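Aminotransferase, class III (Thermomicrobium roseum, PDB 6IO1) probably catalyses pyridoxal phosphate-dependent transamination, acting as a thermostable, (S)-enantioselective omega-transaminase. Local coordinates at residues P187-R191 against V382-R386; Y190-E194 against S390-F394; S353-L358 against R374-L380. All blocks are in the same frame, centred on the assembly; numbering follows the deposited sequence.

Contact 1: residues P187-R191 against V382-R386; sequences PYKYR and VEVVR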
loop_
_atom_site.group_PDB
_atom_site.type_symbol
_atom_site.label_atom_id
_atom_site.label_comp_id
_atom_site.label_asym_id
_atom_site.label_seq_id
_atom_site.Cartn_x
_atom_site.Cartn_y
_atom_site.Cartn_z
ATOM N N PRO B 187 8.589 18.578 18.866
ATOM C CA PRO B 187 8.995 19.974 19.047
ATOM C C PRO B 187 7.689 20.779 19.011
ATOM O O PRO B 187 7.435 21.468 18.041
ATOM C CB PRO B 187 9.832 20.246 17.790
ATOM C CG PRO B 187 9.204 19.359 16.737
ATOM C CD PRO B 187 8.740 18.124 17.482
ATOM N N TYR B 188 6.914 20.661 20.093
ATOM C CA TYR B 188 5.590 21.268 20.235
ATOM C C TYR B 188 5.698 22.358 21.299
ATOM O O TYR B 188 5.488 22.118 22.488
ATOM C CB TYR B 188 4.587 20.173 20.593
ATOM C CG TYR B 188 3.144 20.573 20.784
ATOM C CD1 TYR B 188 2.611 21.697 20.171
ATOM C CD2 TYR B 188 2.302 19.794 21.567
ATOM C CE1 TYR B 188 1.281 22.039 20.353
ATOM C CE2 TYR B 188 0.979 20.128 21.750
ATOM C CZ TYR B 188 0.472 21.251 21.142
ATOM O OH TYR B 188 -0.850 21.585 21.326
ATOM N N LYS B 189 6.024 23.577 20.853
ATOM C CA LYS B 189 6.353 24.660 21.778
ATOM C C LYS B 189 5.158 25.086 22.624
ATOM O O LYS B 189 5.325 25.460 23.791
ATOM C CB LYS B 189 6.902 25.858 21.005
ATOM C CG LYS B 189 7.674 26.843 21.860
ATOM C CD LYS B 189 8.082 28.064 21.054
ATOM C CE LYS B 189 9.049 28.933 21.832
ATOM N NZ LYS B 189 9.098 30.329 21.316
ATOM N N TYR B 190 3.952 25.057 22.052
ATOM C CA TYR B 190 2.781 25.595 22.743
ATOM C C TYR B 190 2.560 24.922 24.092
ATOM O O TYR B 190 2.151 25.575 25.060
ATOM C CB TYR B 190 1.542 25.445 21.861
ATOM C CG TYR B 190 0.253 25.913 22.496
ATOM C CD1 TYR B 190 0.058 27.248 22.822
ATOM C CD2 TYR B 190 -0.776 25.017 22.760
ATOM C CE1 TYR B 190 -1.122 27.678 23.398
ATOM C CE2 TYR B 190 -1.958 25.438 23.337
ATOM C CZ TYR B 190 -2.126 26.768 23.655
ATOM O OH TYR B 190 -3.305 27.188 24.229
ATOM N N ARG B 191 2.820 23.617 24.180
ATOM C CA ARG B 191 2.622 22.885 25.421
ATOM C C ARG B 191 3.902 22.342 26.037
ATOM O O ARG B 191 3.912 22.059 27.239
ATOM C CB ARG B 191 1.648 21.718 25.197
ATOM C CG ARG B 191 0.275 22.162 24.727
ATOM C CD ARG B 191 -0.726 21.020 24.747
ATOM N NE ARG B 191 -2.077 21.490 24.457
ATOM C CZ ARG B 191 -2.942 21.892 25.383
ATOM N NH1 ARG B 191 -2.605 21.861 26.666
ATOM N NH2 ARG B 191 -4.150 22.308 25.028
ATOM N N VAL B 382 -6.294 25.081 14.095
ATOM C CA VAL B 382 -6.884 25.862 15.174
ATOM C C VAL B 382 -7.061 24.916 16.353
ATOM O O VAL B 382 -7.912 24.017 16.309
ATOM C CB VAL B 382 -8.226 26.483 14.759
ATOM C CG1 VAL B 382 -8.845 27.244 15.925
ATOM C CG2 VAL B 382 -8.053 27.383 13.546
ATOM N N GLU B 383 -6.240 25.090 17.391
ATOM C CA GLU B 383 -6.308 24.268 18.591
ATOM C C GLU B 383 -7.339 24.860 19.545
ATOM O O GLU B 383 -7.228 26.024 19.943
ATOM C CB GLU B 383 -4.940 24.180 19.267
ATOM C CG GLU B 383 -4.951 23.412 20.579
ATOM C CD GLU B 383 -3.574 22.932 20.990
ATOM O OE1 GLU B 383 -2.643 23.001 20.159
ATOM O OE2 GLU B 383 -3.421 22.479 22.145
ATOM N N VAL B 384 -8.336 24.058 19.908
ATOM C CA VAL B 384 -9.449 24.503 20.736
ATOM C C VAL B 384 -9.210 24.054 22.171
ATOM O O VAL B 384 -8.838 22.901 22.419
ATOM C CB VAL B 384 -10.785 23.960 20.202
ATOM C CG1 VAL B 384 -11.910 24.231 21.188
ATOM C CG2 VAL B 384 -11.099 24.576 18.846
ATOM N N VAL B 385 -9.417 24.973 23.116
ATOM C CA VAL B 385 -9.245 24.718 24.538
ATOM C C VAL B 385 -10.455 25.286 25.267
ATOM O O VAL B 385 -11.139 26.183 24.775
ATOM C CB VAL B 385 -7.945 25.333 25.102
ATOM C CG1 VAL B 385 -6.724 24.646 24.509
ATOM C CG2 VAL B 385 -7.908 26.830 24.840
ATOM N N ARG B 386 -10.729 24.732 26.448
ATOM C CA ARG B 386 -11.827 25.258 27.253
ATOM C C ARG B 386 -11.526 26.673 27.731
ATOM O O ARG B 386 -12.428 27.515 27.810
ATOM C CB ARG B 386 -12.096 24.337 28.444
ATOM C CG ARG B 386 -12.358 22.888 28.068
ATOM C CD ARG B 386 -12.895 22.100 29.252
ATOM N NE ARG B 386 -14.314 22.343 29.498
ATOM C CZ ARG B 386 -14.995 21.825 30.517
ATOM N NH1 ARG B 386 -14.389 21.037 31.394
ATOM N NH2 ARG B 386 -16.284 22.098 30.658
#
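E383 reaches across from the end of strand 379-384, and Y188, Y190 and R191 gather round its carboxylate. Two hydrogen-bonding groups hold it from the helix side. The Y188 hydroxyl donates to E383 OE1, with 2.6 Å between OH and OE1. The oxygen sits at the edge of the phenol ring, near its plane, and the proton is taken on the syn lone pair. The Y188 ring brings its hydroxyl to the carboxylate with CG set anti to the backbone N (chi1 -180°).

The charge pairing belongs to R191. Its side chain, extended from CG to NE, brings the guanidinium in side-on: NE lies 2.9 Å and NH2 3.0 Å from E383 OE2, both on that one oxygen. The two flat groups are nearly coplanar, 24° apart, and the oxygen lies in the guanidinium plane. NH2 is shared: with NH1 it also donates to the carbonyl of K391. R374 of the adjoining strand makes a second salt bridge, to E383 OE1.

Packing adds to this. Y190 CE2 lies 3.8 Å above the R191 guanidinium plane, toward its rim, and the same atom comes within 3.5 Å of E383 OE2. V385 CG1 touches R191 NH2 at 3.5 Å.

Putting an alanine at E383 would probably leave R191 without its carboxylate partner, R374 with E372 but not this second carboxylate, and the Y188 hydroxyl without its acceptor. With two arginines and a phenol proton all directed at this buried carboxylate, it is likely to stay ionised.

Contact 2: residues Y190-E194 against S390-F394; sequences YRFGE and SKEKF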
loop_
_atom_site.group_PDB
_atom_site.type_symbol
_atom_site.label_atom_id
_atom_site.label_comp_id
_atom_site.label_asym_id
_atom_site.label_seq_id
_atom_site.Cartn_x
_atom_site.Cartn_y
_atom_site.Cartn_z
ATOM N N TYR B 190 3.952 25.057 22.052
ATOM C CA TYR B 190 2.781 25.595 22.743
ATOM C C TYR B 190 2.560 24.922 24.092
ATOM O O TYR B 190 2.151 25.575 25.060
ATOM C CB TYR B 190 1.542 25.445 21.861
ATOM C CG TYR B 190 0.253 25.913 22.496
ATOM C CD1 TYR B 190 0.058 27.248 22.822
ATOM C CD2 TYR B 190 -0.776 25.017 22.760
ATOM C CE1 TYR B 190 -1.122 27.678 23.398
ATOM C CE2 TYR B 190 -1.958 25.438 23.337
ATOM C CZ TYR B 190 -2.126 26.768 23.655
ATOM O OH TYR B 190 -3.305 27.188 24.229
ATOM N N ARG B 191 2.820 23.617 24.180
ATOM C CA ARG B 191 2.622 22.885 25.421
ATOM C C ARG B 191 3.902 22.342 26.037
ATOM O O ARG B 191 3.912 22.059 27.239
ATOM C CB ARG B 191 1.648 21.718 25.197
ATOM C CG ARG B 191 0.275 22.162 24.727
ATOM C CD ARG B 191 -0.726 21.020 24.747
ATOM N NE ARG B 191 -2.077 21.490 24.457
ATOM C CZ ARG B 191 -2.942 21.892 25.383
ATOM N NH1 ARG B 191 -2.605 21.861 26.666
ATOM N NH2 ARG B 191 -4.150 22.308 25.028
ATOM N N PHE B 192 4.975 22.189 25.259
ATOM C CA PHE B 192 6.207 21.601 25.765
ATOM C C PHE B 192 7.366 22.586 25.830
ATOM O O PHE B 192 8.425 22.232 26.362
ATOM C CB PHE B 192 6.621 20.394 24.903
ATOM C CG PHE B 192 5.571 19.308 24.807
ATOM C CD1 PHE B 192 4.515 19.244 25.703
ATOM C CD2 PHE B 192 5.650 18.347 23.812
ATOM C CE1 PHE B 192 3.556 18.253 25.604
ATOM C CE2 PHE B 192 4.696 17.351 23.710
ATOM C CZ PHE B 192 3.648 17.305 24.609
ATOM N N GLY B 193 7.201 23.799 25.306
ATOM C CA GLY B 193 8.253 24.797 25.334
ATOM C C GLY B 193 7.814 26.101 25.970
ATOM O O GLY B 193 8.251 27.178 25.556
ATOM N N GLU B 194 6.945 26.010 26.977
ATOM C CA GLU B 194 6.385 27.197 27.614
ATOM C C GLU B 194 7.474 28.056 28.241
ATOM O O GLU B 194 8.371 27.550 28.923
ATOM C CB GLU B 194 5.365 26.791 28.677
ATOM C CG GLU B 194 3.965 26.546 28.142
ATOM C CD GLU B 194 2.905 26.695 29.215
ATOM O OE1 GLU B 194 3.034 26.047 30.275
ATOM O OE2 GLU B 194 1.944 27.462 29.000
ATOM N N SER B 390 -6.055 28.214 31.290
ATOM C CA SER B 390 -5.866 26.838 31.735
ATOM C C SER B 390 -5.266 25.966 30.639
ATOM O O SER B 390 -4.490 25.051 30.933
ATOM C CB SER B 390 -7.196 26.255 32.216
ATOM O OG SER B 390 -7.990 25.828 31.124
ATOM N N LYS B 391 -5.626 26.217 29.379
ATOM C CA LYS B 391 -5.165 25.452 28.220
ATOM C C LYS B 391 -5.692 24.027 28.217
ATOM O O LYS B 391 -5.185 23.179 27.473
ATOM C CB LYS B 391 -3.636 25.417 28.123
ATOM C CG LYS B 391 -2.986 26.674 27.597
ATOM C CD LYS B 391 -1.484 26.459 27.518
ATOM C CE LYS B 391 -0.766 27.610 26.842
ATOM N NZ LYS B 391 0.678 27.296 26.644
ATOM N N GLU B 392 -6.722 23.787 29.032
ATOM C CA GLU B 392 -7.335 22.440 29.165
ATOM C C GLU B 392 -8.159 22.073 27.924
ATOM O O GLU B 392 -8.954 22.909 27.454
ATOM C CB GLU B 392 -8.206 22.384 30.422
ATOM C CG GLU B 392 -9.307 23.429 30.442
ATOM C CD GLU B 392 -10.256 23.321 31.622
ATOM O OE1 GLU B 392 -10.959 24.312 31.904
ATOM O OE2 GLU B 392 -10.293 22.247 32.253
ATOM N N LYS B 393 -7.974 20.835 27.460
ATOM C CA LYS B 393 -8.685 20.206 26.369
ATOM C C LYS B 393 -10.099 19.880 26.825
ATOM O O LYS B 393 -10.354 19.633 28.005
ATOM C CB LYS B 393 -7.877 18.966 25.966
ATOM C CG LYS B 393 -6.908 19.277 24.852
ATOM C CD LYS B 393 -6.064 18.125 24.474
ATOM C CE LYS B 393 -5.356 18.610 23.279
ATOM N NZ LYS B 393 -4.501 19.722 23.406
ATOM N N PHE B 394 -11.032 19.899 25.886
ATOM C CA PHE B 394 -12.390 19.522 26.238
ATOM C C PHE B 394 -12.425 18.020 26.544
ATOM O O PHE B 394 -11.747 17.233 25.871
ATOM C CB PHE B 394 -13.347 19.893 25.095
ATOM C CG PHE B 394 -13.823 21.328 25.108
ATOM C CD1 PHE B 394 -13.122 22.314 24.435
ATOM C CD2 PHE B 394 -15.001 21.682 25.756
ATOM C CE1 PHE B 394 -13.565 23.627 24.427
ATOM C CE2 PHE B 394 -15.450 22.995 25.753
ATOM C CZ PHE B 394 -14.729 23.967 25.087
#
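K391 NZ is gripped from two sides by residues of 190-194: it donates to the carbonyl of Y190 (NZ to O 2.8 Å) and forms a salt bridge with E194, whose OE2 is 2.7 Å from NZ. The carbonyl is met nearly end-on, whereas the carboxylate oxygen is approached from above its plane. The ammonium also lies over the face of the Y190 ring, 4.0 Å from the centroid and 23° off the normal, a cation-pi contact. The lysine chain, CG anti to the carbonyl carbon (chi1 -77°) and extended beyond, slides along the tyrosine in the opposite direction, which puts K391 CG 3.4 Å from Y190 OH.

At its other end K391 becomes the acceptor. R191 turns NH1 and NH2 end-on to K391 O, with NH2 the nearer at 2.8 Å (N-H...O 151°), and the oxygen lies in the guanidinium plane. K393 NZ stands 3.1 Å from R191 NH2, over the guanidinium face opposite Y190; both cations attend the carboxylate of E383, K393 only weakly.

These bonds join, at the surface, the short helix 189-192 to the loop between strand 379-384 and helix 400-410, consistent with the meeting of large and C-terminal domains in fold type I aminotransferases.

Contact 3: residues S353-L358 against R374-L380; sequences SGAYLL and RGKGLML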
loop_
_atom_site.group_PDB
_atom_site.type_symbol
_atom_site.label_atom_id
_atom_site.label_comp_id
_atom_site.label_asym_id
_atom_site.label_seq_id
_atom_site.Cartn_x
_atom_site.Cartn_y
_atom_site.Cartn_z
ATOM N N SER B 353 -1.521 32.069 -0.124
ATOM C CA SER B 353 -2.801 31.715 0.474
ATOM C C SER B 353 -2.633 31.231 1.905
ATOM O O SER B 353 -3.478 31.509 2.757
ATOM C CB SER B 353 -3.498 30.651 -0.373
ATOM O OG SER B 353 -2.712 29.474 -0.456
ATOM N N GLY B 354 -1.560 30.489 2.192
ATOM C CA GLY B 354 -1.315 30.067 3.557
ATOM C C GLY B 354 -1.028 31.229 4.485
ATOM O O GLY B 354 -1.499 31.252 5.622
ATOM N N ALA B 355 -0.241 32.203 4.020
ATOM C CA ALA B 355 0.003 33.389 4.833
ATOM C C ALA B 355 -1.292 34.148 5.087
ATOM O O ALA B 355 -1.559 34.579 6.216
ATOM C CB ALA B 355 1.034 34.291 4.155
ATOM N N TYR B 356 -2.120 34.303 4.050
ATOM C CA TYR B 356 -3.397 34.989 4.222
ATOM C C TYR B 356 -4.307 34.233 5.184
ATOM O O TYR B 356 -4.943 34.837 6.059
ATOM C CB TYR B 356 -4.083 35.168 2.868
ATOM C CG TYR B 356 -5.441 35.823 2.959
ATOM C CD1 TYR B 356 -5.562 37.174 3.248
ATOM C CD2 TYR B 356 -6.602 35.088 2.759
ATOM C CE1 TYR B 356 -6.801 37.779 3.334
ATOM C CE2 TYR B 356 -7.846 35.683 2.843
ATOM C CZ TYR B 356 -7.940 37.028 3.131
ATOM O OH TYR B 356 -9.176 37.626 3.216
ATOM N N LEU B 357 -4.389 32.910 5.029
ATOM C CA LEU B 357 -5.221 32.095 5.903
ATOM C C LEU B 357 -4.736 32.161 7.342
ATOM O O LEU B 357 -5.544 32.270 8.266
ATOM C CB LEU B 357 -5.241 30.647 5.412
ATOM C CG LEU B 357 -6.166 30.325 4.236
ATOM C CD1 LEU B 357 -5.876 28.937 3.688
ATOM C CD2 LEU B 357 -7.622 30.442 4.649
ATOM N N LEU B 358 -3.421 32.090 7.555
ATOM C CA LEU B 358 -2.887 32.193 8.907
ATOM C C LEU B 358 -3.201 33.552 9.514
ATOM O O LEU B 358 -3.637 33.636 10.666
ATOM C CB LEU B 358 -1.380 31.946 8.900
ATOM C CG LEU B 358 -0.697 31.912 10.269
ATOM C CD1 LEU B 358 -1.396 30.927 11.192
ATOM C CD2 LEU B 358 0.777 31.567 10.126
ATOM N N ARG B 374 -1.916 27.873 14.345
ATOM C CA ARG B 374 -0.579 27.693 13.797
ATOM C C ARG B 374 -0.681 27.139 12.386
ATOM O O ARG B 374 -1.686 26.532 12.014
ATOM C CB ARG B 374 0.278 26.772 14.677
ATOM C CG ARG B 374 -0.318 25.398 14.932
ATOM C CD ARG B 374 0.561 24.606 15.885
ATOM N NE ARG B 374 -0.013 23.304 16.218
ATOM C CZ ARG B 374 -0.834 23.089 17.241
ATOM N NH1 ARG B 374 -1.173 24.090 18.043
ATOM N NH2 ARG B 374 -1.306 21.872 17.472
ATOM N N GLY B 375 0.348 27.391 11.587
ATOM C CA GLY B 375 0.348 26.880 10.233
ATOM C C GLY B 375 1.668 27.103 9.535
ATOM O O GLY B 375 2.445 27.995 9.891
ATOM N N LYS B 376 1.902 26.269 8.527
ATOM C CA LYS B 376 3.015 26.411 7.599
ATOM C C LYS B 376 2.489 26.132 6.201
ATOM O O LYS B 376 1.929 25.058 5.952
ATOM C CB LYS B 376 4.165 25.464 7.944
ATOM C CG LYS B 376 5.365 25.616 7.030
ATOM C CD LYS B 376 5.969 27.005 7.137
ATOM C CE LYS B 376 7.149 27.159 6.194
ATOM N NZ LYS B 376 7.639 28.565 6.144
ATOM N N GLY B 377 2.642 27.104 5.305
ATOM C CA GLY B 377 2.095 26.943 3.970
ATOM C C GLY B 377 0.596 26.765 4.062
ATOM O O GLY B 377 -0.101 27.519 4.748
ATOM N N LEU B 378 0.086 25.735 3.397
ATOM C CA LEU B 378 -1.340 25.447 3.414
ATOM C C LEU B 378 -1.740 24.481 4.523
ATOM O O LEU B 378 -2.902 24.066 4.575
ATOM C CB LEU B 378 -1.784 24.905 2.056
ATOM C CG LEU B 378 -2.200 26.009 1.083
ATOM C CD1 LEU B 378 -2.789 25.410 -0.167
ATOM C CD2 LEU B 378 -3.190 26.961 1.739
ATOM N N MET B 379 -0.812 24.111 5.404
ATOM C CA MET B 379 -1.131 23.275 6.555
ATOM C C MET B 379 -1.481 24.181 7.729
ATOM O O MET B 379 -0.628 24.942 8.195
ATOM C CB MET B 379 0.048 22.369 6.910
ATOM C CG MET B 379 0.580 21.550 5.749
ATOM S SD MET B 379 2.095 20.663 6.160
ATOM C CE MET B 379 1.585 19.787 7.636
ATOM N N LEU B 380 -2.724 24.111 8.211
ATOM C CA LEU B 380 -3.145 25.011 9.277
ATOM C C LEU B 380 -3.949 24.254 10.324
ATOM O O LEU B 380 -4.623 23.268 10.019
ATOM C CB LEU B 380 -3.967 26.186 8.729
ATOM C CG LEU B 380 -3.249 27.084 7.717
ATOM C CD1 LEU B 380 -3.790 26.858 6.312
ATOM C CD2 LEU B 380 -3.354 28.548 8.111
HETATM O O HOH W 1 0.064 29.070 6.916
#
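L358 lays its CD1 methyl over the face of the R374-G375 peptide, 4.0 Å from R374 C, while CD2 reaches 3.9 Å from G375 O. Its CG stands anti to the backbone N (chi1 -175°), which brings both methyls to strand 370-376. The second flat group is the G377-L378 peptide. Here G354 CA comes in from well above the carbonyl plane, 3.1 Å from G377 O, as a CA-H...O contact; a water sits much nearer that plane, donating to the same oxygen over 2.7 Å and, weakly, to G354 O.

Helix 346-361 can come this close because G354 has no side chain: a CB there would run into G377 O. On the other side, G377 has the positive phi (60°) suited to a glycine and occupies the second position of the type II' turn K376-M379, which joins strands 370-376 and 379-384 as a hairpin.

Leucines fill the rest. L380 wedges between L357 and L358, its CD2 3.9 Å from L357 CB and 3.6 Å from L358 N. L357 crosses L380 at about a right angle, and its CD1 also meets L378 CD2 at 3.9 Å. That L378 methyl lies 3.4 Å from S353 OG, a hydroxyl whose bond goes back to N349 O in its own helix. Helix 432-450 packs against L357 from outside the contact.

No conventional hydrogen bond passes directly from helix to hairpin. The join therefore depends on close backbone approach at glycines and on leucine packing, with one water linking two carbonyls whose direct meeting would offer no donor.

Along the chain, contacts 1 and 2 start from the same short helix, 189-192, and close long loops onto the end of strand 379-384 (contact 1) and the loop after it (contact 2); contact 3 is nested inside both. The centres of contacts 1 and 2 lie about 5 Å apart, sharing Y190 and R191. Contact 3 is about 16 Å from contact 1 and about 21 Å from contact 2, centre to centre. It is joined to the former through the sheet holding strands 370-376 and 379-384, where R374 pairs with E383. The hairpin is backed by helix 346-361 at its turn and tied at its far end to helix 189-192, probably linking the C-terminal domain to the large domain.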